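Local structure of delta-1-pyrroline-5-carboxylate dehydrogenase, mitochondrial (Mus musculus, 4E3X) at residues B[322-327]-B[482-487]; B[353-358]-B[468-473]; B[336-341]-B[507-512]; B[501-506]-B[518-523]; B[433-438]-B[455-460]. The protein catalyses the irreversible NAD-dependent oxidation of glutamate semialdehyde, formed from delta-1-pyrroline-5-carboxylate, to glutamate, the second step of mitochondrial proline degradation. One frame throughout, in Å; residues are numbered along the deposited sequence. Where two conformers were deposited one is given.

Interaction 1 (B[322-327]-B[482-487]); sequences FVHSSA and VFAQDK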
# COMPACT_ATOMS: atom_id res chain seq x y z
N PHE B 322 15.70 -13.32 22.86
CA PHE B 322 17.10 -13.71 22.79
C PHE B 322 17.85 -13.08 23.96
O PHE B 322 17.83 -11.87 24.13
CB PHE B 322 17.75 -13.28 21.47
CG PHE B 322 19.22 -13.61 21.39
CD1 PHE B 322 19.64 -14.84 20.93
CD2 PHE B 322 20.17 -12.69 21.83
CE1 PHE B 322 21.00 -15.16 20.89
CE2 PHE B 322 21.52 -13.00 21.80
CZ PHE B 322 21.93 -14.24 21.32
N VAL B 323 18.52 -13.92 24.74
CA VAL B 323 19.23 -13.46 25.92
C VAL B 323 20.73 -13.52 25.69
O VAL B 323 21.25 -14.55 25.25
CB VAL B 323 18.87 -14.34 27.14
CG1 VAL B 323 19.64 -13.89 28.36
CG2 VAL B 323 17.38 -14.29 27.41
N HIS B 324 21.41 -12.41 25.94
CA HIS B 324 22.87 -12.36 25.94
C HIS B 324 23.36 -12.49 27.38
O HIS B 324 22.62 -12.20 28.32
CB HIS B 324 23.36 -11.05 25.32
CG HIS B 324 24.85 -10.93 25.28
ND1 HIS B 324 25.56 -10.13 26.15
CD2 HIS B 324 25.77 -11.51 24.47
CE1 HIS B 324 26.85 -10.22 25.89
NE2 HIS B 324 27.01 -11.05 24.87
N SER B 325 24.60 -12.91 27.55
CA SER B 325 25.14 -13.13 28.89
C SER B 325 25.13 -11.88 29.79
O SER B 325 25.20 -11.98 31.01
CB SER B 325 26.55 -13.70 28.80
OG SER B 325 27.42 -12.77 28.18
N SER B 326 25.05 -10.70 29.17
CA SER B 326 25.05 -9.44 29.91
C SER B 326 23.64 -9.01 30.35
O SER B 326 23.47 -7.92 30.88
CB SER B 326 25.67 -8.33 29.04
OG SER B 326 24.83 -8.04 27.93
N ALA B 327 22.65 -9.87 30.12
CA ALA B 327 21.25 -9.55 30.43
C ALA B 327 21.00 -9.38 31.92
O ALA B 327 21.66 -9.99 32.77
CB ALA B 327 20.33 -10.64 29.89
N VAL B 482 15.65 -8.64 22.48
CA VAL B 482 17.00 -8.94 22.91
C VAL B 482 17.21 -8.37 24.31
O VAL B 482 16.91 -7.19 24.57
CB VAL B 482 18.06 -8.36 21.95
CG1 VAL B 482 19.48 -8.48 22.54
CG2 VAL B 482 17.98 -9.07 20.60
N PHE B 483 17.68 -9.22 25.22
CA PHE B 483 18.04 -8.79 26.56
C PHE B 483 19.56 -8.77 26.68
O PHE B 483 20.21 -9.81 26.57
CB PHE B 483 17.41 -9.72 27.60
CG PHE B 483 15.91 -9.58 27.74
CD1 PHE B 483 15.06 -10.24 26.87
CD2 PHE B 483 15.36 -8.78 28.73
CE1 PHE B 483 13.69 -10.11 26.99
CE2 PHE B 483 13.98 -8.65 28.85
CZ PHE B 483 13.15 -9.32 27.98
N ALA B 484 20.11 -7.58 26.90
CA ALA B 484 21.56 -7.40 26.93
C ALA B 484 21.89 -6.01 27.48
O ALA B 484 21.14 -5.07 27.23
CB ALA B 484 22.14 -7.57 25.53
N GLN B 485 23.00 -5.88 28.20
CA GLN B 485 23.39 -4.57 28.73
C GLN B 485 24.74 -4.13 28.18
O GLN B 485 25.39 -3.24 28.73
CB GLN B 485 23.40 -4.59 30.26
CG GLN B 485 22.04 -4.84 30.90
CD GLN B 485 21.03 -3.73 30.63
OE1 GLN B 485 21.39 -2.60 30.28
NE2 GLN B 485 19.74 -4.04 30.80
N ASP B 486 25.14 -4.76 27.08
CA ASP B 486 26.36 -4.40 26.36
C ASP B 486 25.95 -3.71 25.06
O ASP B 486 25.28 -4.32 24.22
CB ASP B 486 27.17 -5.68 26.08
CG ASP B 486 28.48 -5.41 25.36
OD1 ASP B 486 28.46 -4.85 24.24
OD2 ASP B 486 29.54 -5.78 25.91
N LYS B 487 26.35 -2.45 24.91
CA LYS B 487 25.93 -1.62 23.78
C LYS B 487 26.37 -2.19 22.44
O LYS B 487 25.60 -2.20 21.48
CB LYS B 487 26.44 -0.19 23.94

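Interaction 2 (B[353-358]-B[468-473]); sequences RLYVPK and KLVDST. Unlike the reference sequence in segment 468-473: Lys468 (reference Gln).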
# COMPACT_ATOMS: atom_id res chain seq x y z
N ARG B 353 9.73 -18.84 21.74
CA ARG B 353 11.09 -19.39 21.74
C ARG B 353 12.03 -18.48 22.52
O ARG B 353 12.13 -17.28 22.26
CB ARG B 353 11.59 -19.68 20.32
CG ARG B 353 11.37 -18.60 19.33
CD ARG B 353 11.75 -19.02 17.91
NE ARG B 353 11.45 -17.91 17.04
CZ ARG B 353 12.28 -17.36 16.17
NH1 ARG B 353 11.86 -16.32 15.45
NH2 ARG B 353 13.51 -17.83 15.99
N LEU B 354 12.71 -19.08 23.50
CA LEU B 354 13.65 -18.37 24.36
C LEU B 354 15.04 -18.94 24.13
O LEU B 354 15.23 -20.15 24.22
CB LEU B 354 13.25 -18.57 25.83
CG LEU B 354 14.20 -17.96 26.88
CD1 LEU B 354 14.20 -16.46 26.81
CD2 LEU B 354 13.84 -18.43 28.28
N TYR B 355 16.00 -18.07 23.84
CA TYR B 355 17.38 -18.48 23.60
C TYR B 355 18.23 -17.98 24.76
O TYR B 355 18.29 -16.78 25.00
CB TYR B 355 17.89 -17.87 22.28
CG TYR B 355 17.17 -18.35 21.04
CD1 TYR B 355 17.71 -19.35 20.24
CD2 TYR B 355 15.95 -17.79 20.65
CE1 TYR B 355 17.07 -19.79 19.09
CE2 TYR B 355 15.29 -18.23 19.51
CZ TYR B 355 15.86 -19.22 18.73
OH TYR B 355 15.20 -19.66 17.59
N VAL B 356 18.87 -18.90 25.48
CA VAL B 356 19.59 -18.56 26.71
C VAL B 356 21.05 -19.03 26.63
O VAL B 356 21.29 -20.16 26.22
CB VAL B 356 18.93 -19.23 27.95
CG1 VAL B 356 19.67 -18.88 29.24
CG2 VAL B 356 17.48 -18.82 28.07
N PRO B 357 22.01 -18.17 27.02
CA PRO B 357 23.41 -18.61 27.00
C PRO B 357 23.69 -19.55 28.16
O PRO B 357 23.13 -19.40 29.25
CB PRO B 357 24.19 -17.30 27.17
CG PRO B 357 23.27 -16.42 27.97
CD PRO B 357 21.87 -16.79 27.52
N LYS B 358 24.55 -20.53 27.92
CA LYS B 358 24.89 -21.53 28.93
C LYS B 358 25.27 -20.91 30.28
O LYS B 358 24.84 -21.41 31.32
CB LYS B 358 26.01 -22.42 28.40
N LYS B 468 22.05 -15.85 14.03
CA LYS B 468 21.64 -16.24 12.68
C LYS B 468 20.50 -17.26 12.70
O LYS B 468 19.55 -17.16 11.91
CB LYS B 468 22.83 -16.75 11.86
CG LYS B 468 23.84 -15.66 11.56
CD LYS B 468 24.97 -16.20 10.69
CE LYS B 468 25.86 -15.08 10.17
NZ LYS B 468 26.52 -14.34 11.28
N LEU B 469 20.57 -18.21 13.62
CA LEU B 469 19.48 -19.17 13.77
C LEU B 469 18.17 -18.52 14.20
O LEU B 469 17.10 -18.90 13.73
CB LEU B 469 19.86 -20.28 14.76
CG LEU B 469 20.96 -21.22 14.25
CD1 LEU B 469 21.27 -22.30 15.29
CD2 LEU B 469 20.55 -21.84 12.93
N VAL B 470 18.25 -17.52 15.09
CA VAL B 470 17.04 -16.81 15.50
C VAL B 470 16.35 -16.25 14.25
O VAL B 470 15.14 -16.35 14.08
CB VAL B 470 17.34 -15.66 16.49
CG1 VAL B 470 16.07 -14.85 16.76
CG2 VAL B 470 17.92 -16.21 17.79
N ASP B 471 17.15 -15.69 13.35
CA ASP B 471 16.67 -15.06 12.15
C ASP B 471 16.14 -16.03 11.08
O ASP B 471 15.19 -15.71 10.38
CB ASP B 471 17.78 -14.18 11.57
CG ASP B 471 17.41 -13.55 10.26
OD1 ASP B 471 16.50 -12.70 10.23
OD2 ASP B 471 18.04 -13.90 9.25
N SER B 472 16.76 -17.20 10.96
CA SER B 472 16.48 -18.10 9.83
C SER B 472 15.58 -19.29 10.15
O SER B 472 15.08 -19.94 9.24
CB SER B 472 17.79 -18.63 9.25
OG SER B 472 18.37 -19.55 10.14
N THR B 473 15.37 -19.58 11.43
CA THR B 473 14.68 -20.81 11.81
C THR B 473 13.21 -20.85 11.40
O THR B 473 12.71 -21.89 10.95
CB THR B 473 14.83 -21.10 13.32
OG1 THR B 473 16.21 -21.38 13.60
CG2 THR B 473 13.98 -22.29 13.74
O HOH W 1 16.34 -21.67 16.36

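Interaction 3 (B[336-341]-B[507-512]); sequences TLRSAF and NDKSTG. With PRO (proline), chain K.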
# COMPACT_ATOMS: atom_id res chain seq x y z
N THR B 336 9.76 -12.69 30.11
CA THR B 336 9.47 -13.91 29.37
C THR B 336 8.22 -14.63 29.89
O THR B 336 7.40 -15.11 29.11
CB THR B 336 10.68 -14.85 29.38
OG1 THR B 336 11.80 -14.17 28.81
CG2 THR B 336 10.39 -16.12 28.57
N LEU B 337 8.06 -14.70 31.21
CA LEU B 337 6.85 -15.29 31.77
C LEU B 337 5.60 -14.54 31.30
O LEU B 337 4.61 -15.15 30.90
CB LEU B 337 6.92 -15.29 33.30
CG LEU B 337 7.90 -16.30 33.89
CD1 LEU B 337 8.02 -16.09 35.38
CD2 LEU B 337 7.47 -17.74 33.56
N ARG B 338 5.65 -13.21 31.32
CA ARG B 338 4.52 -12.42 30.84
C ARG B 338 4.28 -12.64 29.35
O ARG B 338 3.15 -12.90 28.92
CB ARG B 338 4.73 -10.93 31.12
CG ARG B 338 4.42 -10.52 32.55
CD ARG B 338 4.39 -9.01 32.66
NE ARG B 338 3.90 -8.57 33.95
CZ ARG B 338 3.81 -7.29 34.31
NH1 ARG B 338 4.20 -6.35 33.45
NH2 ARG B 338 3.36 -6.96 35.51
N SER B 339 5.33 -12.52 28.55
CA SER B 339 5.15 -12.62 27.11
C SER B 339 4.66 -14.00 26.69
O SER B 339 3.81 -14.13 25.80
CB SER B 339 6.44 -12.27 26.38
OG SER B 339 6.24 -12.41 24.98
N ALA B 340 5.18 -15.05 27.32
CA ALA B 340 4.81 -16.40 26.93
C ALA B 340 3.43 -16.82 27.41
O ALA B 340 2.75 -17.60 26.73
CB ALA B 340 5.84 -17.40 27.42
N PHE B 341 3.02 -16.34 28.58
CA PHE B 341 1.85 -16.93 29.24
C PHE B 341 0.65 -16.02 29.46
O PHE B 341 -0.44 -16.52 29.72
CB PHE B 341 2.28 -17.55 30.58
CG PHE B 341 3.32 -18.62 30.46
CD1 PHE B 341 3.25 -19.57 29.44
CD2 PHE B 341 4.38 -18.70 31.36
CE1 PHE B 341 4.21 -20.56 29.32
CE2 PHE B 341 5.34 -19.69 31.24
CZ PHE B 341 5.25 -20.62 30.23
N ASN B 507 15.53 -5.08 25.92
CA ASN B 507 15.29 -5.13 27.36
C ASN B 507 13.83 -4.89 27.74
O ASN B 507 13.53 -4.29 28.77
CB ASN B 507 16.26 -4.19 28.08
CG ASN B 507 17.69 -4.65 27.91
OD1 ASN B 507 17.97 -5.85 27.91
ND2 ASN B 507 18.62 -3.70 27.75
N ASP B 508 12.93 -5.39 26.90
CA ASP B 508 11.52 -5.44 27.25
C ASP B 508 10.89 -6.67 26.60
O ASP B 508 11.50 -7.29 25.71
CB ASP B 508 10.79 -4.16 26.82
CG ASP B 508 9.64 -3.79 27.75
OD1 ASP B 508 9.06 -4.72 28.36
OD2 ASP B 508 9.33 -2.59 27.88
N LYS B 509 9.68 -7.02 27.04
CA LYS B 509 9.01 -8.20 26.50
C LYS B 509 8.43 -7.96 25.10
O LYS B 509 8.22 -6.82 24.68
CB LYS B 509 7.90 -8.67 27.45
CG LYS B 509 6.77 -7.68 27.68
CD LYS B 509 5.69 -8.31 28.57
CE LYS B 509 4.54 -7.35 28.86
NZ LYS B 509 3.90 -6.85 27.62
N SER B 510 8.16 -9.06 24.39
CA SER B 510 7.78 -8.98 22.98
C SER B 510 6.31 -8.67 22.74
O SER B 510 5.92 -8.49 21.60
CB SER B 510 8.16 -10.27 22.25
OG SER B 510 7.39 -11.36 22.73
N THR B 511 5.52 -8.62 23.81
CA THR B 511 4.09 -8.31 23.70
C THR B 511 3.80 -6.90 24.19
O THR B 511 4.66 -6.25 24.78
CB THR B 511 3.25 -9.26 24.55
OG1 THR B 511 3.66 -9.16 25.92
CG2 THR B 511 3.39 -10.69 24.08
N GLY B 512 2.58 -6.43 23.96
CA GLY B 512 2.10 -5.21 24.57
C GLY B 512 2.42 -3.93 23.82
O GLY B 512 2.65 -2.89 24.45
N PRO K . -0.73 -5.73 19.53
CA PRO K . -0.67 -6.86 20.46
C PRO K . 0.69 -6.97 21.16
O PRO K . 1.66 -6.31 20.80
CB PRO K . -0.90 -8.06 19.55
CG PRO K . -1.84 -7.53 18.52
CD PRO K . -1.45 -6.08 18.30
OXT PRO K . 0.82 -7.74 22.11
O HOH W 2 1.71 -10.57 27.08

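Interaction 4 (B[501-506]-B[518-523]); sequences AGNFYI and QPFGGA. With PRO (proline), chain K.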
# COMPACT_ATOMS: atom_id res chain seq x y z
N ALA B 501 12.05 -9.25 13.08
CA ALA B 501 10.96 -8.70 13.88
C ALA B 501 10.59 -7.30 13.41
O ALA B 501 11.46 -6.43 13.32
CB ALA B 501 11.34 -8.67 15.36
N GLY B 502 9.31 -7.09 13.11
CA GLY B 502 8.81 -5.76 12.79
C GLY B 502 8.56 -4.93 14.03
O GLY B 502 8.51 -3.70 13.96
N ASN B 503 8.37 -5.60 15.16
CA ASN B 503 8.35 -4.96 16.47
C ASN B 503 9.46 -5.58 17.29
O ASN B 503 9.38 -6.75 17.69
CB ASN B 503 6.99 -5.14 17.15
CG ASN B 503 5.96 -4.19 16.61
OD1 ASN B 503 5.42 -4.40 15.54
ND2 ASN B 503 5.70 -3.13 17.36
N PHE B 504 10.52 -4.81 17.48
CA PHE B 504 11.75 -5.30 18.08
C PHE B 504 11.97 -4.58 19.40
O PHE B 504 11.80 -3.37 19.50
CB PHE B 504 12.91 -5.04 17.11
CG PHE B 504 14.23 -5.59 17.56
CD1 PHE B 504 14.43 -6.96 17.68
CD2 PHE B 504 15.29 -4.74 17.81
CE1 PHE B 504 15.67 -7.46 18.08
CE2 PHE B 504 16.52 -5.24 18.21
CZ PHE B 504 16.71 -6.60 18.35
N TYR B 505 12.34 -5.35 20.42
CA TYR B 505 12.38 -4.84 21.78
C TYR B 505 13.76 -5.05 22.38
O TYR B 505 14.34 -6.13 22.26
CB TYR B 505 11.33 -5.56 22.62
CG TYR B 505 9.92 -5.26 22.16
CD1 TYR B 505 9.27 -6.08 21.24
CD2 TYR B 505 9.25 -4.13 22.63
CE1 TYR B 505 7.97 -5.79 20.81
CE2 TYR B 505 7.96 -3.84 22.21
CZ TYR B 505 7.33 -4.66 21.30
OH TYR B 505 6.04 -4.33 20.90
N ILE B 506 14.29 -4.01 23.00
CA ILE B 506 15.55 -4.12 23.71
C ILE B 506 15.27 -3.99 25.20
O ILE B 506 14.78 -2.96 25.67
CB ILE B 506 16.56 -3.08 23.24
CG1 ILE B 506 16.83 -3.27 21.74
CG2 ILE B 506 17.86 -3.18 24.03
CD1 ILE B 506 17.59 -2.15 21.12
N GLN B 518 4.35 2.04 19.65
CA GLN B 518 4.91 0.96 18.85
C GLN B 518 3.89 0.48 17.82
O GLN B 518 3.19 -0.51 18.05
CB GLN B 518 5.34 -0.22 19.73
CG GLN B 518 6.34 0.13 20.80
CD GLN B 518 5.69 0.52 22.10
OE1 GLN B 518 4.58 0.09 22.41
NE2 GLN B 518 6.39 1.33 22.88
N PRO B 519 3.80 1.18 16.68
CA PRO B 519 2.96 0.70 15.58
C PRO B 519 3.28 -0.76 15.31
O PRO B 519 4.45 -1.17 15.32
CB PRO B 519 3.40 1.60 14.41
CG PRO B 519 3.77 2.88 15.10
CD PRO B 519 4.49 2.44 16.34
N PHE B 520 2.25 -1.57 15.07
CA PHE B 520 2.41 -3.01 15.16
C PHE B 520 2.36 -3.71 13.81
O PHE B 520 1.49 -3.44 12.99
CB PHE B 520 1.34 -3.61 16.07
CG PHE B 520 1.51 -5.08 16.32
CD1 PHE B 520 0.77 -6.02 15.62
CD2 PHE B 520 2.46 -5.52 17.24
CE1 PHE B 520 0.95 -7.37 15.85
CE2 PHE B 520 2.64 -6.87 17.47
CZ PHE B 520 1.88 -7.80 16.77
N GLY B 521 3.28 -4.65 13.61
CA GLY B 521 3.21 -5.49 12.43
C GLY B 521 4.59 -5.92 11.98
O GLY B 521 5.59 -5.34 12.39
N GLY B 522 4.63 -6.95 11.14
CA GLY B 522 5.88 -7.42 10.59
C GLY B 522 5.68 -8.11 9.26
O GLY B 522 4.55 -8.39 8.85
N ALA B 523 6.80 -8.40 8.59
CA ALA B 523 6.77 -8.97 7.25
C ALA B 523 7.10 -10.46 7.29
O ALA B 523 6.68 -11.17 8.22
CB ALA B 523 7.68 -8.19 6.30
N PRO K . -0.73 -5.73 19.53
CA PRO K . -0.67 -6.86 20.46
C PRO K . 0.69 -6.97 21.16
O PRO K . 1.66 -6.31 20.80
CB PRO K . -0.90 -8.06 19.55
CG PRO K . -1.84 -7.53 18.52
CD PRO K . -1.45 -6.08 18.30
OXT PRO K . 0.82 -7.74 22.11

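Interaction 5 (B[433-438]-B[455-460]); sequences IIESKD and VYVYPD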
# COMPACT_ATOMS: atom_id res chain seq x y z
N ILE B 433 6.76 -25.15 30.07
CA ILE B 433 8.11 -24.79 29.66
C ILE B 433 8.81 -26.05 29.19
O ILE B 433 8.88 -27.03 29.93
CB ILE B 433 8.91 -24.13 30.80
CG1 ILE B 433 8.15 -22.93 31.36
CG2 ILE B 433 10.29 -23.73 30.31
CD1 ILE B 433 8.79 -22.31 32.59
N ILE B 434 9.34 -26.00 27.97
CA ILE B 434 9.97 -27.14 27.33
C ILE B 434 11.38 -26.75 26.93
O ILE B 434 11.59 -25.62 26.47
CB ILE B 434 9.17 -27.53 26.05
CG1 ILE B 434 7.78 -28.03 26.43
CG2 ILE B 434 9.94 -28.53 25.19
CD1 ILE B 434 6.79 -28.01 25.29
N GLU B 435 12.34 -27.65 27.11
CA GLU B 435 13.67 -27.42 26.57
C GLU B 435 13.88 -28.24 25.30
O GLU B 435 13.58 -29.44 25.27
CB GLU B 435 14.77 -27.76 27.58
CG GLU B 435 16.16 -27.50 27.00
CD GLU B 435 17.30 -27.73 27.97
OE1 GLU B 435 17.05 -28.20 29.11
OE2 GLU B 435 18.45 -27.46 27.58
N SER B 436 14.38 -27.58 24.26
CA SER B 436 14.77 -28.29 23.05
C SER B 436 16.28 -28.34 22.90
O SER B 436 16.97 -27.33 23.09
CB SER B 436 14.18 -27.62 21.81
OG SER B 436 14.56 -28.36 20.66
N LYS B 437 16.80 -29.52 22.58
CA LYS B 437 18.22 -29.66 22.26
C LYS B 437 18.47 -29.38 20.78
O LYS B 437 19.62 -29.33 20.34
CB LYS B 437 18.71 -31.06 22.61
CG LYS B 437 18.55 -31.43 24.08
CD LYS B 437 19.38 -30.52 24.98
CE LYS B 437 19.27 -30.96 26.44
NZ LYS B 437 20.11 -30.12 27.35
N ASP B 438 17.39 -29.20 20.03
CA ASP B 438 17.46 -28.97 18.59
C ASP B 438 16.87 -27.60 18.27
O ASP B 438 15.66 -27.40 18.41
CB ASP B 438 16.69 -30.08 17.86
CG ASP B 438 16.70 -29.92 16.34
OD1 ASP B 438 17.31 -28.97 15.82
OD2 ASP B 438 16.08 -30.78 15.68
N VAL B 455 12.62 -23.50 25.10
CA VAL B 455 13.90 -22.89 25.40
C VAL B 455 15.03 -23.63 24.69
O VAL B 455 15.08 -24.86 24.71
CB VAL B 455 14.19 -22.95 26.92
CG1 VAL B 455 15.47 -22.19 27.27
CG2 VAL B 455 13.00 -22.41 27.72
N TYR B 456 15.93 -22.87 24.07
CA TYR B 456 17.14 -23.44 23.50
C TYR B 456 18.35 -22.80 24.18
O TYR B 456 18.48 -21.57 24.19
CB TYR B 456 17.21 -23.21 21.98
CG TYR B 456 18.49 -23.75 21.39
CD1 TYR B 456 18.71 -25.12 21.31
CD2 TYR B 456 19.50 -22.90 20.95
CE1 TYR B 456 19.88 -25.63 20.79
CE2 TYR B 456 20.68 -23.40 20.42
CZ TYR B 456 20.86 -24.77 20.35
OH TYR B 456 22.02 -25.28 19.83
N VAL B 457 19.22 -23.63 24.75
CA VAL B 457 20.40 -23.16 25.46
C VAL B 457 21.61 -23.23 24.53
O VAL B 457 21.94 -24.30 24.03
CB VAL B 457 20.66 -23.99 26.74
CG1 VAL B 457 21.89 -23.45 27.47
CG2 VAL B 457 19.44 -23.96 27.65
N TYR B 458 22.26 -22.09 24.31
CA TYR B 458 23.39 -22.04 23.38
C TYR B 458 24.70 -21.73 24.12
O TYR B 458 24.70 -20.99 25.10
CB TYR B 458 23.13 -21.00 22.28
CG TYR B 458 23.17 -19.55 22.74
CD1 TYR B 458 24.36 -18.82 22.70
CD2 TYR B 458 22.03 -18.91 23.23
CE1 TYR B 458 24.41 -17.51 23.13
CE2 TYR B 458 22.08 -17.59 23.66
CZ TYR B 458 23.28 -16.90 23.61
OH TYR B 458 23.36 -15.59 24.02
N PRO B 459 25.82 -22.31 23.65
CA PRO B 459 27.11 -21.97 24.27
C PRO B 459 27.42 -20.49 24.07
O PRO B 459 27.23 -20.00 22.96
CB PRO B 459 28.12 -22.83 23.50
CG PRO B 459 27.30 -23.93 22.88
CD PRO B 459 25.96 -23.31 22.59
N ASP B 460 27.89 -19.81 25.11
CA ASP B 460 28.15 -18.37 25.04
C ASP B 460 28.97 -17.99 23.82
O ASP B 460 28.68 -17.00 23.15
CB ASP B 460 28.88 -17.87 26.30
CG ASP B 460 28.01 -17.90 27.54
OD1 ASP B 460 27.40 -18.96 27.82
OD2 ASP B 460 27.94 -16.87 28.25
O HOH W 3 18.77 -26.57 24.92

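Interaction 1 (B[322-327]-B[482-487])
Val482 CG1 lies at the edge of the Phe322 ring, near its plane, and the Phe322 carbonyl O sits in the same way at the edge of the Phe483 ring. The His324 ring carries Ser325 OG over one face, offset toward the rim, and has Ser326 CB in plane at its edge; Ala484 CB meets it obliquely. Two parallel strands end here. Their last bonds run from Phe483 N to Phe322 O at 2.9 Å and from His324 N to Phe483 O, also 2.9 Å. A type I turn from His324 to Ala327 then folds back, setting Ala327 CB 3.8 Å from Phe483 CB. Ser326 OG is placed between its own backbone N and carbonyl carbon (chi1 68°), from where it accepts Gln485 N at 2.8 Å. His324 ND1 is hydrogen-bonded to Ser326 OG, also at 2.8 Å. Outside the pair, the Phe322 ring meets that of Tyr458, Phe483 packs on Leu554 of the second subunit, and Asp486 OD1 caps Ile489 N. The serine hydroxyl therefore takes over where strand pairing stops: one atom, gripped by an imidazole and a backbone amide, ties the turn to the chain entering helix 487-496.

Interaction 2 (B[353-358]-B[468-473])
Tyr355 and Val470, whose CA atoms are 8.3 Å apart, meet where strand 353-357 runs nearly antiparallel (173°) to helix 468-472, the axes 10.8 Å from each other. Val470 CG2 stands over the centre of the Tyr355 ring, 3.6 Å from the centroid and only 6° off the normal, a CH-pi contact on one face. Beside it Arg353, extended from CG to NE, brings its guanidinium edge to the helix. Arg353 NH2 donates to Val470 O at 2.9 Å in a nearly straight bond (171°), in the carbonyl plane and on a lone pair. The same Arg353 NH2 also donates to Tyr355 OH, 3.0 Å away, while Arg353 NE is held by Lys318 O; these bonds fix the rotation of the flat group. A water in the plane of the tyrosine ring lies 2.6 Å from Tyr355 OH and donates to Thr473 OG1. That hydroxyl in turn donates to Leu469 O, which Thr473 N reaches from the opposite face of the carbonyl. Strand 351-357 runs between strands 319-323 and 452-458; helix 463-472 belongs to the crossover from 452-458 to 476-483, and Leu354 and Val356 pack on helix 361-372.

Interaction 3 (B[336-341]-B[507-512])
Ser339 and Ser510 form the tight centre of this contact: Ser339 OG donates to Ser510 OG at 2.7 Å. Thr511 CG2 closes in on the same donor, 3.4 Å from Ser339 OG, and Ser339 CB is 4.0 Å from Lys509 CB. Both hydroxyls are buried and have second partners, Ser339 OG meeting Cys351 N and Ser510 OG meeting Ser349 O, so the serine pair is held at both ends by the chain just after the nucleophile, Cys348. Toward the partly exposed side the packing is aliphatic and looser. The chains of Arg338 and Lys509 cross obliquely, with Arg338 CB 3.8 Å from Lys509 CD. The two cationic ends part company. Lys509 bends at its last torsion (chi4 57°), which curls Lys509 NZ back onto Thr511 OG1 at 2.9 Å. Arg338 instead reaches the second subunit, bonding to the backbone O of Trp557 and Arg558 there and making a cation-pi contact with Tyr559 of that chain. A water also lies 2.7 Å from Thr511 OG1. At the far end of 507-512, Gly512 N donates almost straight (175°) to bound proline OXT at 2.9 Å. Ser513 N and Ser349 OG also bind the ligand. A loop whose backbone amides receive the bound proline's carboxylate, beside the catalytic cysteine, is consistent with the substrate site of a glutamate semialdehyde dehydrogenase.

Interaction 4 (B[501-506]-B[518-523])
Asn503 overlaps the Phe520 ring obliquely, Asn503 OD1 3.6 Å from Phe520 CD2; the two side chains cross at about a right angle, with amide and ring planes 35° apart. The same carboxamide holds the bend from Pro519 to Gly521 with both of its polar atoms. Asn503 OD1 accepts Gly521 N at 2.9 Å in a fairly straight bond (161°). Asn503 ND2 donates to Pro519 O at 3.1 Å, more bent (143°) and coming from above that carbonyl's plane rather than along a lone pair. Together the two bonds fix which way the amide is flipped. Asn503 OD1 also lies 3.3 Å from Gly521 O, acceptor against acceptor; Lys531 NZ, which bonds to the backbone O of Gly502, Pro519 and Gly521, probably eases this crowding of oxygens. At Gly502 the backbones meet without side chains: Gly502 CA is 3.3 Å from Gly521 O in a CH...O contact and 4.0 Å from Gly522 CA. At the other end Tyr505 OH approaches Gln518 CB, while Gln518 OE1 takes Val514 N and its NE2 reaches Asn193 of the second subunit. Strand 503-506 also pairs in parallel with a strand of that subunit, carrying the sheet across the dimer interface. Phe520 CG stands anti to the backbone N, which turns the ring to the bound proline, whose CD lies over one face, 3.5 Å from Phe520 CD1. Phe520 thus forms, with Phe212 and Ser513, part of the ligand pocket next to Cys348, and Asn503, bonded to the residues before and after Phe520, probably acts as a second-shell residue that positions it.

Interaction 5 (B[433-438]-B[455-460])
Glu435 OE2, lying 3.6 Å from Val457 CG2 across the contact, is gripped by two donors. Lys437 NZ forms a salt bridge to Glu435 OE2 at 3.1 Å, coming from above the carboxylate plane, and a water donates to the same Glu435 OE2 at 2.8 Å. That water also donates to Ser436 O and accepts Val457 N at 3.0 Å, so it joins the two strands. Direct pairing occurs just before it: Val455 N donates to Ile434 O at 2.7 Å, and Ser436 N to Val455 O at 2.8 Å. These two bonds flank the single parallel bridge of Glu435 with Val455. Before the bridge, Ile433 CG2 is 4.0 Å from Val455 CG2. Past the bridge the Tyr456 ring turns an edge to the backbone, Tyr456 CD1 3.3 Å from Ser436 O, with Lys437 O in plane at the same ring. Trp361 of helix 361-372 packs on Glu435, Val455 and Val457. The strand axes cross at -41°, and the water takes the place of a direct bond where they diverge. A carboxylate with a lysine and a water donor is probably ionised, its charge met by these partners although Val457 CG2 lies alongside.

Interactions 1, 2, 4 and 5 reach one sheet of the catalytic domain, joined strand by strand: Leu354 O to Tyr456 N (2.8 Å) links interactions 2 and 5, Val323 N to Tyr355 O (2.9 Å) links 1 and 2, and Val482 N to Tyr505 O (2.8 Å) links 1 and 4. Tyr458 OH also meets Val323 O at 2.6 Å, tying interaction 5 to interaction 1. Interaction 3 lies beside the sheet and meets interaction 1 through Val482 O and Asn507 N, 2.9 Å apart. Interactions 3 and 4, centres 13 Å apart, share the bound proline; the side chains of Phe520 and Thr511 lie about 5 and 8 Å from that of Cys348. Interactions 1, 3 and 4 touch the second subunit.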